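Local coordinates for homocysteine S-methyltransferase (Escherichia coli, PDB 5DMM), which catalyses zinc-dependent methyl transfer from S-methylmethionine, or less efficiently S-adenosylmethionine, to homocysteine, yielding methionine, at residues K89-S95 with P152-L157; D20-T25 with V54-Y58; F173-E177 with D211-L216. All blocks are in the same frame, centred on the assembly; numbering follows the deposited sequence.

Contact 1 of 3, residues K89-S95 with P152-L157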
ATOM      1  N   LYS A  89     -14.191   5.938  10.483  1.00 14.48           N
ATOM      2  CA  LYS A  89     -12.940   6.679  10.629  1.00 19.01           C
ATOM      3  C   LYS A  89     -12.196   6.268  11.902  1.00 16.10           C
ATOM      4  O   LYS A  89     -10.971   6.247  11.934  1.00 15.40           O
ATOM      5  CB  LYS A  89     -13.188   8.200  10.609  1.00 17.03           C
ATOM      6  CG  LYS A  89     -13.870   8.667   9.330  1.00 19.57           C
ATOM      7  CD  LYS A  89     -13.463  10.039   8.837  1.00 28.54           C
ATOM      8  CE  LYS A  89     -13.493  11.097   9.894  1.00 29.84           C
ATOM      9  NZ  LYS A  89     -13.063  12.403   9.291  1.00 32.72           N
ATOM     10  N   ALA A  90     -12.934   5.923  12.953  1.00 15.96           N
ATOM     11  CA  ALA A  90     -12.308   5.383  14.157  1.00 14.09           C
ATOM     12  C   ALA A  90     -11.521   4.108  13.859  1.00 13.11           C
ATOM     13  O   ALA A  90     -10.400   3.922  14.350  1.00 15.41           O
ATOM     14  CB  ALA A  90     -13.386   5.107  15.246  1.00 14.82           C
ATOM     15  N   LEU A  91     -12.096   3.226  13.049  1.00 13.43           N
ATOM     16  CA  LEU A  91     -11.438   1.958  12.761  1.00 12.99           C
ATOM     17  C   LEU A  91     -10.256   2.185  11.825  1.00 13.57           C
ATOM     18  O   LEU A  91      -9.220   1.531  11.949  1.00 14.68           O
ATOM     19  CB  LEU A  91     -12.414   0.962  12.144  1.00 14.21           C
ATOM     20  CG  LEU A  91     -13.505   0.495  13.107  1.00 17.03           C
ATOM     21  CD1 LEU A  91     -14.369  -0.556  12.452  1.00 19.27           C
ATOM     22  CD2 LEU A  91     -12.860  -0.067  14.352  1.00 18.24           C
ATOM     23  N   ILE A  92     -10.418   3.118  10.894  1.00 13.82           N
ATOM     24  CA  ILE A  92      -9.324   3.449   9.986  1.00 13.08           C
ATOM     25  C   ILE A  92      -8.152   3.986  10.796  1.00 15.16           C
ATOM     26  O   ILE A  92      -6.997   3.560  10.606  1.00 16.92           O
ATOM     27  CB  ILE A  92      -9.772   4.463   8.922  1.00 14.36           C
ATOM     28  CG1 ILE A  92     -10.784   3.807   7.974  1.00 13.37           C
ATOM     29  CG2 ILE A  92      -8.569   4.999   8.146  1.00 14.40           C
ATOM     30  CD1 ILE A  92     -11.662   4.801   7.254  1.00 16.67           C
ATOM     31  N   GLY A  93      -8.451   4.898  11.716  1.00 14.72           N
ATOM     32  CA  GLY A  93      -7.430   5.468  12.575  1.00 14.74           C
ATOM     33  C   GLY A  93      -6.759   4.410  13.440  1.00 15.62           C
ATOM     34  O   GLY A  93      -5.536   4.437  13.648  1.00 15.86           O
ATOM     35  N   LYS A  94      -7.560   3.473  13.934  1.00 16.97           N
ATOM     36  CA  LYS A  94      -7.054   2.359  14.728  1.00 16.49           C
ATOM     37  C   LYS A  94      -6.017   1.525  13.966  1.00 14.97           C
ATOM     38  O   LYS A  94      -5.048   1.054  14.558  1.00 16.52           O
ATOM     39  CB  LYS A  94      -8.201   1.459  15.166  1.00 16.68           C
ATOM     40  CG  LYS A  94      -7.770   0.284  16.028  1.00 21.60           C
ATOM     41  CD  LYS A  94      -7.303   0.746  17.398  1.00 27.26           C
ATOM     42  CE  LYS A  94      -7.337  -0.395  18.409  1.00 34.40           C
ATOM     43  NZ  LYS A  94      -8.726  -0.850  18.689  1.00 36.70           N
ATOM     44  N   SER A  95      -6.221   1.363  12.661  1.00 15.01           N
ATOM     45  CA  SER A  95      -5.300   0.569  11.846  1.00 14.56           C
ATOM     46  C   SER A  95      -3.910   1.203  11.850  1.00 14.98           C
ATOM     47  O   SER A  95      -2.901   0.490  11.811  1.00 15.77           O
ATOM     48  CB  SER A  95      -5.824   0.398  10.407  1.00 17.19           C
ATOM     49  OG  SER A  95      -5.615   1.553   9.605  1.00 15.86           O
ATOM     50  N   PRO A 152     -12.873  10.541   3.486  1.00 15.54           N
ATOM     51  CA  PRO A 152     -12.840  10.207   4.926  1.00 16.48           C
ATOM     52  C   PRO A 152     -11.660   9.326   5.350  1.00 14.50           C
ATOM     53  O   PRO A 152     -11.121   9.512   6.450  1.00 16.21           O
ATOM     54  CB  PRO A 152     -14.140   9.430   5.152  1.00 17.45           C
ATOM     55  CG  PRO A 152     -14.982   9.663   3.972  1.00 19.62           C
ATOM     56  CD  PRO A 152     -14.085  10.010   2.831  1.00 18.51           C
ATOM     57  N   ARG A 153     -11.265   8.386   4.497  1.00 13.17           N
ATOM     58  CA  ARG A 153     -10.142   7.505   4.833  1.00 12.93           C
ATOM     59  C   ARG A 153      -8.815   8.266   4.764  1.00 16.19           C
ATOM     60  O   ARG A 153      -7.943   8.080   5.617  1.00 15.08           O
ATOM     61  CB  ARG A 153     -10.103   6.276   3.919  1.00 12.57           C
ATOM     62  CG  ARG A 153      -8.823   5.445   4.071  1.00 14.46           C
ATOM     63  CD  ARG A 153      -8.927   4.124   3.320  1.00 15.10           C
ATOM     64  NE  ARG A 153      -9.284   4.337   1.925  1.00 15.41           N
ATOM     65  CZ  ARG A 153      -9.478   3.363   1.045  1.00 15.89           C
ATOM     66  NH1 ARG A 153      -9.336   2.090   1.412  1.00 18.57           N
ATOM     67  NH2 ARG A 153      -9.806   3.663  -0.208  1.00 15.30           N
ATOM     68  N   VAL A 154      -8.649   9.115   3.755  1.00 14.64           N
ATOM     69  CA  VAL A 154      -7.447   9.941   3.690  1.00 12.54           C
ATOM     70  C   VAL A 154      -7.325  10.784   4.955  1.00 15.12           C
ATOM     71  O   VAL A 154      -6.270  10.836   5.573  1.00 14.35           O
ATOM     72  CB  VAL A 154      -7.435  10.857   2.439  1.00 15.84           C
ATOM     73  CG1 VAL A 154      -6.369  11.927   2.563  1.00 15.07           C
ATOM     74  CG2 VAL A 154      -7.208  10.019   1.174  1.00 16.39           C
ATOM     75  N   GLU A 155      -8.423  11.423   5.361  1.00 14.21           N
ATOM     76  CA  GLU A 155      -8.384  12.262   6.546  1.00 15.33           C
ATOM     77  C   GLU A 155      -8.072  11.463   7.814  1.00 13.52           C
ATOM     78  O   GLU A 155      -7.238  11.871   8.622  1.00 16.79           O
ATOM     79  CB  GLU A 155      -9.702  13.032   6.676  1.00 16.25           C
ATOM     80  CG  GLU A 155      -9.748  14.173   5.666  1.00 15.63           C
ATOM     81  CD  GLU A 155     -11.000  15.050   5.748  1.00 25.19           C
ATOM     82  OE1 GLU A 155     -11.859  14.825   6.628  1.00 23.25           O
ATOM     83  OE2 GLU A 155     -11.119  15.973   4.913  1.00 20.95           O
ATOM     84  N   ALA A 156      -8.695  10.302   7.956  1.00 13.57           N
ATOM     85  CA  ALA A 156      -8.519   9.485   9.151  1.00 17.73           C
ATOM     86  C   ALA A 156      -7.089   8.951   9.261  1.00 16.18           C
ATOM     87  O   ALA A 156      -6.514   8.916  10.356  1.00 15.89           O
ATOM     88  CB  ALA A 156      -9.518   8.338   9.151  1.00 16.57           C
ATOM     89  N   LEU A 157      -6.514   8.555   8.128  1.00 14.12           N
ATOM     90  CA  LEU A 157      -5.147   8.023   8.109  1.00 13.63           C
ATOM     91  C   LEU A 157      -4.126   9.114   8.465  1.00 13.73           C
ATOM     92  O   LEU A 157      -3.181   8.875   9.219  1.00 16.06           O
ATOM     93  CB  LEU A 157      -4.821   7.416   6.734  1.00 13.17           C
ATOM     94  CG  LEU A 157      -5.545   6.120   6.333  1.00 11.75           C
ATOM     95  CD1 LEU A 157      -5.279   5.791   4.856  1.00 12.40           C
ATOM     96  CD2 LEU A 157      -5.111   4.920   7.192  1.00 13.06           C
TER
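Ile92, Lys89 and Ala156 carry most of the 341 Å² buried where helix 85-109 packs on helix 143-159, two neighbouring outer helices of the TIM barrel. The short segments cross at -46° with their axes 8.5 Å apart, a close approach allowed by small residues: Gly93 and Ala156 lie opposite each other with CA atoms 5.4 Å apart. Ile92 points toward the partner helix and fills the space between its turns. Its CG2 meets Ala156 CB at 3.6 Å and Leu157 CD2 also at 3.6 Å, while Ile92 CD1 reaches back to Arg153 CA at 3.9 Å. Ala156 is wedged between Ile92 and the backbone of Lys89, about one turn before Ile92, its CB lying 3.8 Å from Lys89 O.

Lys89 runs along the outer side of the seam. Its aliphatic part lies against Pro152, with Lys89 CD 3.8 Å from Pro152 CB and 3.4 Å from the carbonyl Pro152 O, and its amine ends in a long salt bridge, Lys89 NZ to Glu155 OE1 at 3.8 Å. Glu155 is also hydrogen-bonded to Tyr186 through its other carboxylate oxygen. The seam is thus chiefly apolar: the guanidinium of Arg153 turns away to the backbone oxygen of Ser70, in the loop after strand 65-67, and the one ion pair across the helices, long and so presumably weak, lies at a partly exposed edge.

Contact 2 of 3, residues D20-T25 with V54-Y58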
ATOM      1  N   ASP A  20       6.454  -4.270   3.849  1.00 13.61           N
ATOM      2  CA  ASP A  20       6.028  -5.476   4.532  1.00 16.04           C
ATOM      3  C   ASP A  20       5.387  -6.408   3.523  1.00 16.14           C
ATOM      4  O   ASP A  20       5.556  -6.236   2.318  1.00 18.89           O
ATOM      5  CB  ASP A  20       5.055  -5.147   5.678  1.00 13.13           C
ATOM      6  CG  ASP A  20       3.790  -4.457   5.200  1.00 17.66           C
ATOM      7  OD1 ASP A  20       3.675  -4.117   4.000  1.00 18.64           O
ATOM      8  OD2 ASP A  20       2.898  -4.244   6.049  1.00 16.35           O
ATOM      9  N   GLY A  21       4.638  -7.384   4.019  1.00 17.13           N
ATOM     10  CA  GLY A  21       3.939  -8.320   3.158  1.00 14.80           C
ATOM     11  C   GLY A  21       2.491  -8.447   3.587  1.00 17.27           C
ATOM     12  O   GLY A  21       1.990  -7.609   4.339  1.00 18.90           O
ATOM     13  N   ALA A  22       1.832  -9.517   3.150  1.00 17.78           N
ATOM     14  CA  ALA A  22       0.403  -9.679   3.410  1.00 18.74           C
ATOM     15  C   ALA A  22       0.076  -9.821   4.903  1.00 17.43           C
ATOM     16  O   ALA A  22       0.803 -10.448   5.674  1.00 17.04           O
ATOM     17  CB  ALA A  22      -0.138 -10.881   2.634  1.00 21.48           C
ATOM     18  N   MET A  23      -1.052  -9.238   5.282  1.00 18.91           N
ATOM     19  CA  MET A  23      -1.573  -9.285   6.640  1.00 18.15           C
ATOM     20  C   MET A  23      -2.377 -10.570   6.830  1.00 23.69           C
ATOM     21  O   MET A  23      -2.250 -11.253   7.851  1.00 20.75           O
ATOM     22  CB  MET A  23      -2.425  -8.023   6.891  1.00 23.63           C
ATOM     23  CG  MET A  23      -3.268  -7.973   8.155  1.00 24.64           C
ATOM     24  SD  MET A  23      -2.291  -8.041   9.662  1.00 24.56           S
ATOM     25  CE  MET A  23      -1.382  -6.490   9.648  1.00 20.78           C
ATOM     26  N   ALA A  24      -3.169 -10.911   5.816  1.00 21.21           N
ATOM     27  CA  ALA A  24      -4.138 -12.011   5.897  1.00 29.32           C
ATOM     28  C   ALA A  24      -3.520 -13.372   6.210  1.00 29.64           C
ATOM     29  O   ALA A  24      -4.046 -14.113   7.046  1.00 27.04           O
ATOM     30  CB  ALA A  24      -4.924 -12.098   4.596  1.00 28.83           C
ATOM     31  N   THR A  25      -2.423 -13.703   5.525  1.00 26.17           N
ATOM     32  CA  THR A  25      -1.735 -14.980   5.733  1.00 29.43           C
ATOM     33  C   THR A  25      -1.401 -15.192   7.200  1.00 26.81           C
ATOM     34  O   THR A  25      -1.651 -16.257   7.768  1.00 23.01           O
ATOM     35  CB  THR A  25      -0.422 -15.067   4.918  1.00 30.17           C
ATOM     36  OG1 THR A  25       0.365 -13.888   5.147  1.00 24.67           O
ATOM     37  CG2 THR A  25      -0.711 -15.180   3.440  1.00 29.46           C
ATOM     38  N   VAL A  54       1.320  -8.864  13.956  1.00 16.56           N
ATOM     39  CA  VAL A  54       1.790  -9.100  12.594  1.00 17.13           C
ATOM     40  C   VAL A  54       2.679  -7.954  12.114  1.00 15.73           C
ATOM     41  O   VAL A  54       3.704  -8.193  11.461  1.00 14.30           O
ATOM     42  CB  VAL A  54       0.623  -9.291  11.613  1.00 16.44           C
ATOM     43  CG1 VAL A  54       1.162  -9.362  10.179  1.00 17.73           C
ATOM     44  CG2 VAL A  54      -0.151 -10.556  11.962  1.00 17.30           C
ATOM     45  N   HIS A  55       2.307  -6.718  12.440  1.00 15.00           N
ATOM     46  CA  HIS A  55       3.163  -5.583  12.078  1.00 17.99           C
ATOM     47  C   HIS A  55       4.541  -5.737  12.744  1.00 16.00           C
ATOM     48  O   HIS A  55       5.586  -5.510  12.128  1.00 14.66           O
ATOM     49  CB  HIS A  55       2.524  -4.251  12.485  1.00 17.43           C
ATOM     50  CG  HIS A  55       1.352  -3.843  11.643  1.00 16.38           C
ATOM     51  ND1 HIS A  55       1.401  -3.789  10.268  1.00 15.94           N
ATOM     52  CD2 HIS A  55       0.105  -3.439  11.991  1.00 14.80           C
ATOM     53  CE1 HIS A  55       0.232  -3.374   9.804  1.00 15.46           C
ATOM     54  NE2 HIS A  55      -0.568  -3.151  10.829  1.00 13.87           N
ATOM     55  N   LEU A  56       4.538  -6.147  14.008  1.00 16.98           N
ATOM     56  CA  LEU A  56       5.790  -6.336  14.735  1.00 17.25           C
ATOM     57  C   LEU A  56       6.615  -7.449  14.085  1.00 18.91           C
ATOM     58  O   LEU A  56       7.834  -7.332  13.936  1.00 17.44           O
ATOM     59  CB  LEU A  56       5.515  -6.655  16.205  1.00 17.76           C
ATOM     60  CG  LEU A  56       6.741  -6.995  17.058  1.00 20.45           C
ATOM     61  CD1 LEU A  56       7.721  -5.822  17.097  1.00 20.84           C
ATOM     62  CD2 LEU A  56       6.313  -7.416  18.470  1.00 20.03           C
ATOM     63  N   ASP A  57       5.933  -8.518  13.691  1.00 15.91           N
ATOM     64  CA  ASP A  57       6.544  -9.627  12.953  1.00 19.28           C
ATOM     65  C   ASP A  57       7.297  -9.159  11.699  1.00 18.50           C
ATOM     66  O   ASP A  57       8.424  -9.596  11.408  1.00 17.33           O
ATOM     67  CB  ASP A  57       5.446 -10.613  12.556  1.00 20.56           C
ATOM     68  CG  ASP A  57       5.943 -12.023  12.412  1.00 33.62           C
ATOM     69  OD1 ASP A  57       7.091 -12.220  11.948  1.00 36.48           O
ATOM     70  OD2 ASP A  57       5.168 -12.941  12.763  1.00 38.57           O
ATOM     71  N   TYR A  58       6.663  -8.272  10.943  1.00 16.60           N
ATOM     72  CA  TYR A  58       7.286  -7.782   9.716  1.00 17.15           C
ATOM     73  C   TYR A  58       8.460  -6.848  10.011  1.00 17.40           C
ATOM     74  O   TYR A  58       9.472  -6.899   9.313  1.00 17.67           O
ATOM     75  CB  TYR A  58       6.252  -7.080   8.822  1.00 15.29           C
ATOM     76  CG  TYR A  58       5.475  -8.046   7.948  1.00 13.17           C
ATOM     77  CD1 TYR A  58       6.120  -8.758   6.937  1.00 15.47           C
ATOM     78  CD2 TYR A  58       4.098  -8.241   8.121  1.00 15.57           C
ATOM     79  CE1 TYR A  58       5.443  -9.631   6.130  1.00 14.50           C
ATOM     80  CE2 TYR A  58       3.398  -9.132   7.305  1.00 16.53           C
ATOM     81  CZ  TYR A  58       4.097  -9.831   6.315  1.00 16.88           C
ATOM     82  OH  TYR A  58       3.464 -10.714   5.473  1.00 14.54           O
TER
HETATM   83  O   HOH W   1       3.457  -4.697   8.602  1.00 17.56           O
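Tyr58 lays one face of its ring against Asp20 CB and Gly21 N, with Asp20 CB 4.1 Å from the ring centroid in a CH-pi contact. The phenol continues past Gly21, where a CB would clash with the hydroxyl, and Tyr58 OH donates a 2.7 Å hydrogen bond to Ala22 O. On the turn of helix 48-61 before Tyr58, His55 takes the end of Met23 over its ring: Met23 CE stands 3.7 Å from the imidazole centroid, over the ring face, and Met23 SD packs on Val54 CB at 3.7 Å. A water joins the two segments at the edge of the imidazole, 2.7 Å from Asp20 OD2, to which it donates, and 2.8 Å from His55 ND1.

Asp20 OD2 also accepts a hydrogen bond from the backbone N of Ile67, a residue of the homocysteine pocket, and the Asp20 side chain comes within about 6 Å of the bound homocysteine. The contact places the loop after strand 17-18, the first barrel strand, against helix 48-61 beside the active site. Around it, helix 85-109 packs on His55 through Ala99 and Ala102, helix 300-309 meets Tyr58 through Ile303, and Asp20 pairs through its backbone with Gly294, just beyond strand 289-292.

Contact 3 of 3, residues F173-E177 with D211-L216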
ATOM      1  N   PHE A 173      -7.583   5.138 -14.315  1.00 20.41           N
ATOM      2  CA  PHE A 173      -6.915   6.423 -14.522  1.00 21.49           C
ATOM      3  C   PHE A 173      -7.711   7.600 -13.985  1.00 19.50           C
ATOM      4  O   PHE A 173      -7.140   8.499 -13.358  1.00 18.82           O
ATOM      5  CB  PHE A 173      -6.635   6.621 -16.017  1.00 21.35           C
ATOM      6  CG  PHE A 173      -5.752   7.792 -16.331  1.00 24.09           C
ATOM      7  CD1 PHE A 173      -4.580   8.014 -15.631  1.00 26.36           C
ATOM      8  CD2 PHE A 173      -6.076   8.654 -17.368  1.00 31.53           C
ATOM      9  CE1 PHE A 173      -3.753   9.096 -15.941  1.00 27.41           C
ATOM     10  CE2 PHE A 173      -5.254   9.737 -17.685  1.00 34.88           C
ATOM     11  CZ  PHE A 173      -4.093   9.958 -16.965  1.00 28.20           C
ATOM     12  N   SER A 174      -9.021   7.610 -14.224  1.00 21.83           N
ATOM     13  CA  SER A 174      -9.826   8.742 -13.771  1.00 22.09           C
ATOM     14  C   SER A 174      -9.818   8.800 -12.242  1.00 17.52           C
ATOM     15  O   SER A 174      -9.784   9.881 -11.660  1.00 20.99           O
ATOM     16  CB  SER A 174     -11.261   8.664 -14.319  1.00 24.76           C
ATOM     17  OG  SER A 174     -12.001   7.613 -13.721  1.00 34.34           O
ATOM     18  N   GLU A 175      -9.801   7.639 -11.591  1.00 16.66           N
ATOM     19  CA  GLU A 175      -9.720   7.606 -10.129  1.00 17.07           C
ATOM     20  C   GLU A 175      -8.331   8.059  -9.648  1.00 16.41           C
ATOM     21  O   GLU A 175      -8.204   8.762  -8.648  1.00 16.11           O
ATOM     22  CB  GLU A 175     -10.050   6.205  -9.605  1.00 17.74           C
ATOM     23  CG  GLU A 175      -9.818   6.028  -8.106  1.00 15.46           C
ATOM     24  CD  GLU A 175     -10.146   4.629  -7.621  1.00 17.84           C
ATOM     25  OE1 GLU A 175     -10.048   3.666  -8.417  1.00 18.06           O
ATOM     26  OE2 GLU A 175     -10.511   4.495  -6.435  1.00 18.14           O
ATOM     27  N   ILE A 176      -7.287   7.681 -10.379  1.00 14.03           N
ATOM     28  CA  ILE A 176      -5.941   8.129 -10.045  1.00 13.73           C
ATOM     29  C   ILE A 176      -5.859   9.659 -10.084  1.00 17.03           C
ATOM     30  O   ILE A 176      -5.283  10.277  -9.182  1.00 17.21           O
ATOM     31  CB  ILE A 176      -4.895   7.487 -10.989  1.00 16.80           C
ATOM     32  CG1 ILE A 176      -4.724   5.998 -10.621  1.00 17.77           C
ATOM     33  CG2 ILE A 176      -3.572   8.230 -10.890  1.00 16.60           C
ATOM     34  CD1 ILE A 176      -4.008   5.172 -11.682  1.00 18.47           C
ATOM     35  N   GLU A 177      -6.450  10.273 -11.110  1.00 19.28           N
ATOM     36  CA  GLU A 177      -6.507  11.735 -11.207  1.00 20.46           C
ATOM     37  C   GLU A 177      -7.237  12.360 -10.021  1.00 15.72           C
ATOM     38  O   GLU A 177      -6.756  13.310  -9.406  1.00 18.23           O
ATOM     39  CB  GLU A 177      -7.208  12.167 -12.498  1.00 23.40           C
ATOM     40  CG  GLU A 177      -6.643  11.573 -13.764  1.00 30.07           C
ATOM     41  CD  GLU A 177      -7.530  11.829 -14.970  1.00 35.10           C
ATOM     42  OE1 GLU A 177      -8.386  12.744 -14.911  1.00 42.31           O
ATOM     43  OE2 GLU A 177      -7.373  11.109 -15.980  1.00 41.80           O
ATOM     44  N   ASP A 211       1.039   7.984 -19.875  1.00 20.19           N
ATOM     45  CA  ASP A 211       0.027   8.978 -19.528  1.00 23.77           C
ATOM     46  C   ASP A 211      -0.177   9.077 -18.014  1.00 21.75           C
ATOM     47  O   ASP A 211      -0.443  10.165 -17.487  1.00 22.27           O
ATOM     48  CB  ASP A 211      -1.309   8.657 -20.209  1.00 24.16           C
ATOM     49  CG  ASP A 211      -1.226   8.748 -21.723  1.00 28.02           C
ATOM     50  OD1 ASP A 211      -0.354   9.485 -22.215  1.00 25.08           O
ATOM     51  OD2 ASP A 211      -2.030   8.093 -22.417  1.00 33.51           O
ATOM     52  N   VAL A 212      -0.056   7.946 -17.324  1.00 22.31           N
ATOM     53  CA  VAL A 212      -0.219   7.928 -15.870  1.00 20.00           C
ATOM     54  C   VAL A 212       0.950   8.656 -15.227  1.00 19.76           C
ATOM     55  O   VAL A 212       0.764   9.504 -14.359  1.00 19.53           O
ATOM     56  CB  VAL A 212      -0.314   6.496 -15.322  1.00 21.85           C
ATOM     57  CG1 VAL A 212      -0.540   6.520 -13.805  1.00 21.84           C
ATOM     58  CG2 VAL A 212      -1.446   5.735 -16.017  1.00 20.39           C
ATOM     59  N   VAL A 213       2.159   8.334 -15.679  1.00 19.44           N
ATOM     60  CA  VAL A 213       3.370   8.951 -15.156  1.00 18.06           C
ATOM     61  C   VAL A 213       3.366  10.451 -15.430  1.00 23.27           C
ATOM     62  O   VAL A 213       3.699  11.252 -14.560  1.00 20.71           O
ATOM     63  CB  VAL A 213       4.644   8.313 -15.775  1.00 17.72           C
ATOM     64  CG1 VAL A 213       5.882   9.103 -15.388  1.00 23.31           C
ATOM     65  CG2 VAL A 213       4.777   6.858 -15.358  1.00 24.42           C
ATOM     66  N   ALA A 214       2.975  10.828 -16.645  1.00 21.79           N
ATOM     67  CA  ALA A 214       2.945  12.237 -17.027  1.00 23.18           C
ATOM     68  C   ALA A 214       1.978  13.010 -16.134  1.00 25.40           C
ATOM     69  O   ALA A 214       2.286  14.112 -15.671  1.00 22.44           O
ATOM     70  CB  ALA A 214       2.562  12.387 -18.495  1.00 24.91           C
ATOM     71  N   LEU A 215       0.818  12.420 -15.873  1.00 21.97           N
ATOM     72  CA  LEU A 215      -0.155  13.064 -15.002  1.00 22.72           C
ATOM     73  C   LEU A 215       0.416  13.274 -13.600  1.00 23.03           C
ATOM     74  O   LEU A 215       0.426  14.393 -13.085  1.00 22.16           O
ATOM     75  CB  LEU A 215      -1.436  12.241 -14.918  1.00 25.13           C
ATOM     76  CG  LEU A 215      -2.371  12.759 -13.822  1.00 29.59           C
ATOM     77  CD1 LEU A 215      -3.306  13.806 -14.390  1.00 24.68           C
ATOM     78  CD2 LEU A 215      -3.128  11.616 -13.144  1.00 30.71           C
ATOM     79  N   LEU A 216       0.909  12.192 -13.002  1.00 19.54           N
ATOM     80  CA  LEU A 216       1.389  12.230 -11.623  1.00 20.18           C
ATOM     81  C   LEU A 216       2.668  13.041 -11.438  1.00 22.02           C
ATOM     82  O   LEU A 216       2.960  13.482 -10.326  1.00 20.55           O
ATOM     83  CB  LEU A 216       1.602  10.804 -11.105  1.00 19.05           C
ATOM     84  CG  LEU A 216       0.290  10.026 -11.003  1.00 21.01           C
ATOM     85  CD1 LEU A 216       0.549   8.576 -10.612  1.00 20.35           C
ATOM     86  CD2 LEU A 216      -0.657  10.695 -10.001  1.00 21.79           C
TER
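Helices 173-183 and 209-217 run almost parallel, their short segments inclined by 11° with axes 10.9 Å apart, as expected for successive outer helices of a TIM barrel. Strand 191-197 lies between them in the chain, so the unit is an alpha-beta-alpha portion of the repeating beta-alpha pattern. The CA atoms come nearest at Phe173 and Val212, 7.0 Å apart, and again one turn on at Glu177 and Leu215, 7.5 Å apart. At this spacing, larger side chains must bridge the gap.

Phe173 does so at the start of its helix. Its ring reaches across to Val212 and Leu215, with Phe173 CD1 3.9 Å from Val212 CG2 and Phe173 CE1 3.8 Å from Leu215 CD2, while Phe173 CZ comes to 3.7 Å from the backbone Asp211 O. Ile176 points toward the other helix and fills the deeper part of the groove, where Ile176 CG2 lies 3.9 Å from Leu216 CD2 and 4.1 Å from Leu215 CD2. Beneath this layer, Phe195 of strand 191-197 touches Ile176, Val212 and Leu216, so the helix pair is packed onto the barrel wall; Leu203 of strand 202-203 adds contacts to Phe173, Ile176 and Val212. The joint between the two helices is largely apolar, and even a charged residue contributes through its aliphatic part: Glu177 CG rests 3.6 Å from Leu215 CD2.

Overall arrangement
All three contacts belong to one TIM barrel and follow in series along the chain: contact 2 first, then contact 1, then contact 3. The centres of contacts 1 and 2 are about 19 Å apart, and the two are linked by helix 85-109, which carries residues 89-95 and also packs on His55. Helix 143-159 connects contact 1 with contact 3 through Phe146, their centres about 25 Å apart. Contacts 2 and 3, with centres about 30 Å apart, lie on opposite sides of the chain's centre. Contacts 1 and 3 thus pack neighbours within the outer helical layer, whereas contact 2 joins the loop after strand 17-18 to helix 48-61, nearest the homocysteine.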